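Local coordinates for protein lymphotactin (PDB 2NYZ) that probably acts as a chemokine of the C family, attracting lymphocytes but not monocytes or neutrophils, at residues T10-L14 and L34-I38. Numbering follows the deposited sequence.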
ATOM      1  N   THR D  10      -8.163 -22.550 -26.227  1.00 62.11           N
ATOM      2  CA  THR D  10      -6.765 -22.149 -26.260  1.00 58.69           C
ATOM      3  C   THR D  10      -6.279 -21.855 -24.855  1.00 56.82           C
ATOM      4  O   THR D  10      -7.072 -21.513 -23.981  1.00 56.14           O
ATOM      5  CB  THR D  10      -6.570 -20.870 -27.069  1.00 60.88           C
ATOM      6  OG1 THR D  10      -6.930 -19.739 -26.261  1.00 62.03           O
ATOM      7  CG2 THR D  10      -7.437 -20.896 -28.315  1.00 57.77           C
ATOM      8  N   CYS D  11      -4.974 -21.991 -24.640  1.00 54.28           N
ATOM      9  CA  CYS D  11      -4.394 -21.710 -23.338  1.00 53.08           C
ATOM     10  C   CYS D  11      -4.059 -20.233 -23.313  1.00 53.52           C
ATOM     11  O   CYS D  11      -3.492 -19.697 -24.258  1.00 55.69           O
ATOM     12  CB  CYS D  11      -3.115 -22.512 -23.108  1.00 53.32           C
ATOM     13  SG  CYS D  11      -3.307 -24.303 -22.821  1.00 66.13           S
ATOM     14  N   VAL D  12      -4.419 -19.568 -22.229  1.00 52.61           N
ATOM     15  CA  VAL D  12      -4.145 -18.154 -22.106  1.00 48.19           C
ATOM     16  C   VAL D  12      -2.941 -17.963 -21.208  1.00 47.40           C
ATOM     17  O   VAL D  12      -2.132 -17.070 -21.428  1.00 48.52           O
ATOM     18  CB  VAL D  12      -5.351 -17.432 -21.518  1.00 46.88           C
ATOM     19  CG1 VAL D  12      -5.042 -15.965 -21.331  1.00 41.87           C
ATOM     20  CG2 VAL D  12      -6.546 -17.628 -22.434  1.00 40.10           C
ATOM     21  N   SER D  13      -2.823 -18.820 -20.201  1.00 45.85           N
ATOM     22  CA  SER D  13      -1.710 -18.756 -19.265  1.00 47.57           C
ATOM     23  C   SER D  13      -1.078 -20.135 -19.085  1.00 49.07           C
ATOM     24  O   SER D  13      -1.762 -21.161 -19.133  1.00 49.24           O
ATOM     25  CB  SER D  13      -2.182 -18.229 -17.906  1.00 48.99           C
ATOM     26  OG  SER D  13      -2.486 -16.846 -17.953  1.00 51.23           O
ATOM     27  N   LEU D  14       0.233 -20.157 -18.881  1.00 47.62           N
ATOM     28  CA  LEU D  14       0.938 -21.413 -18.692  1.00 47.51           C
ATOM     29  C   LEU D  14       1.231 -21.577 -17.211  1.00 46.42           C
ATOM     30  O   LEU D  14       1.557 -20.605 -16.526  1.00 47.13           O
ATOM     31  CB  LEU D  14       2.232 -21.416 -19.513  1.00 50.91           C
ATOM     32  CG  LEU D  14       2.068 -21.263 -21.035  1.00 50.40           C
ATOM     33  CD1 LEU D  14       3.429 -21.340 -21.707  1.00 50.74           C
ATOM     34  CD2 LEU D  14       1.155 -22.355 -21.579  1.00 49.60           C
ATOM     35  N   LEU D  34      -0.200 -19.018 -28.799  1.00 81.56           N
ATOM     36  CA  LEU D  34       0.535 -19.405 -27.608  1.00 78.63           C
ATOM     37  C   LEU D  34       0.525 -20.922 -27.586  1.00 77.20           C
ATOM     38  O   LEU D  34      -0.323 -21.541 -26.939  1.00 76.86           O
ATOM     39  CB  LEU D  34      -0.154 -18.863 -26.354  1.00 74.65           C
ATOM     40  CG  LEU D  34       0.458 -19.260 -25.013  1.00 70.23           C
ATOM     41  CD1 LEU D  34       1.873 -18.730 -24.917  1.00 69.19           C
ATOM     42  CD2 LEU D  34      -0.397 -18.710 -23.885  1.00 72.46           C
ATOM     43  N   ARG D  35       1.456 -21.518 -28.322  1.00 75.67           N
ATOM     44  CA  ARG D  35       1.549 -22.970 -28.384  1.00 73.16           C
ATOM     45  C   ARG D  35       1.879 -23.484 -26.994  1.00 69.51           C
ATOM     46  O   ARG D  35       2.609 -22.833 -26.241  1.00 67.36           O
ATOM     47  CB  ARG D  35       2.641 -23.403 -29.366  1.00 74.92           C
ATOM     48  CG  ARG D  35       2.589 -24.880 -29.707  1.00 79.95           C
ATOM     49  CD  ARG D  35       3.777 -25.318 -30.541  1.00 88.91           C
ATOM     50  NE  ARG D  35       5.006 -25.367 -29.754  1.00 95.55           N
ATOM     51  CZ  ARG D  35       5.818 -26.418 -29.703  1.00 98.52           C
ATOM     52  NH1 ARG D  35       5.532 -27.516 -30.398  1.00 96.81           N
ATOM     53  NH2 ARG D  35       6.911 -26.376 -28.950  1.00 99.54           N
ATOM     54  N   ALA D  36       1.344 -24.651 -26.651  1.00 65.84           N
ATOM     55  CA  ALA D  36       1.601 -25.210 -25.339  1.00 61.08           C
ATOM     56  C   ALA D  36       1.267 -26.672 -25.223  1.00 57.22           C
ATOM     57  O   ALA D  36       0.543 -27.235 -26.038  1.00 53.94           O
ATOM     58  CB  ALA D  36       0.832 -24.436 -24.287  1.00 64.56           C
ATOM     59  N   VAL D  37       1.824 -27.273 -24.183  1.00 55.82           N
ATOM     60  CA  VAL D  37       1.606 -28.666 -23.869  1.00 54.17           C
ATOM     61  C   VAL D  37       0.498 -28.682 -22.832  1.00 52.83           C
ATOM     62  O   VAL D  37       0.623 -28.060 -21.776  1.00 52.80           O
ATOM     63  CB  VAL D  37       2.853 -29.296 -23.237  1.00 53.70           C
ATOM     64  CG1 VAL D  37       2.542 -30.717 -22.793  1.00 52.52           C
ATOM     65  CG2 VAL D  37       4.003 -29.272 -24.226  1.00 57.99           C
ATOM     66  N   ILE D  38      -0.591 -29.377 -23.129  1.00 49.97           N
ATOM     67  CA  ILE D  38      -1.682 -29.442 -22.177  1.00 47.77           C
ATOM     68  C   ILE D  38      -1.686 -30.792 -21.484  1.00 47.39           C
ATOM     69  O   ILE D  38      -2.101 -31.797 -22.067  1.00 50.19           O
ATOM     70  CB  ILE D  38      -3.055 -29.246 -22.853  1.00 48.16           C
ATOM     71  CG1 ILE D  38      -3.053 -27.972 -23.703  1.00 52.08           C
ATOM     72  CG2 ILE D  38      -4.136 -29.129 -21.788  1.00 36.47           C
ATOM     73  CD1 ILE D  38      -4.316 -27.794 -24.542  1.00 49.66           C
TER
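L34 reaches across to the loop residues C11–L14 and lays one methyl on their backbone oxygens. From CB outward, the side chain first passes C11 O, 4.0 Å from CB, and CG stays beside that same oxygen. CG stands anti to the backbone N (chi1 176°), which carries the branch toward residues 11–14, and there it forks. CD2 comes to rest beside two carbonyl oxygens at once, 3.3 Å from C11 O and 3.4 Å from V12 O. CD1 takes the other branch and meets L14 CD1, a looser methyl-to-methyl approach of 4.4 Å.

L14 comes back the other way. Its second methyl, CD2, ends against A36 CB at 3.4 Å, and the same leucine also touches C48 on strand 46-49. Further along, I38 turns its end toward the sulfur of C11: I38 CG1 lies 3.8 Å from C11 SG, and CD1 is close behind. The sulfur leaves CB on the side of its own backbone N (chi1 -72°) and is tied to C48 by the disulfide, the one seen in this C-motif chemokine. A36, just before the central strand 37-41 of the chemokine sheet, and I38 within it are meanwhile held by backbone hydrogen bonds to T30 and T28. T10 pairs antiparallel with a strand of another protein's chain, and C11 and I38 both pack on apolar side chains there.

Side chain against side chain, the contact between the two segments is therefore apolar: I38 and, more loosely, A36 lie against the C11 sulfur, while L14 packs on A36 and C48. With L34 CD2 resting on two carbonyl oxygens, the segments meet through van der Waals contact, and the disulfide supplies the covalent tie from C11 to strand 46-49.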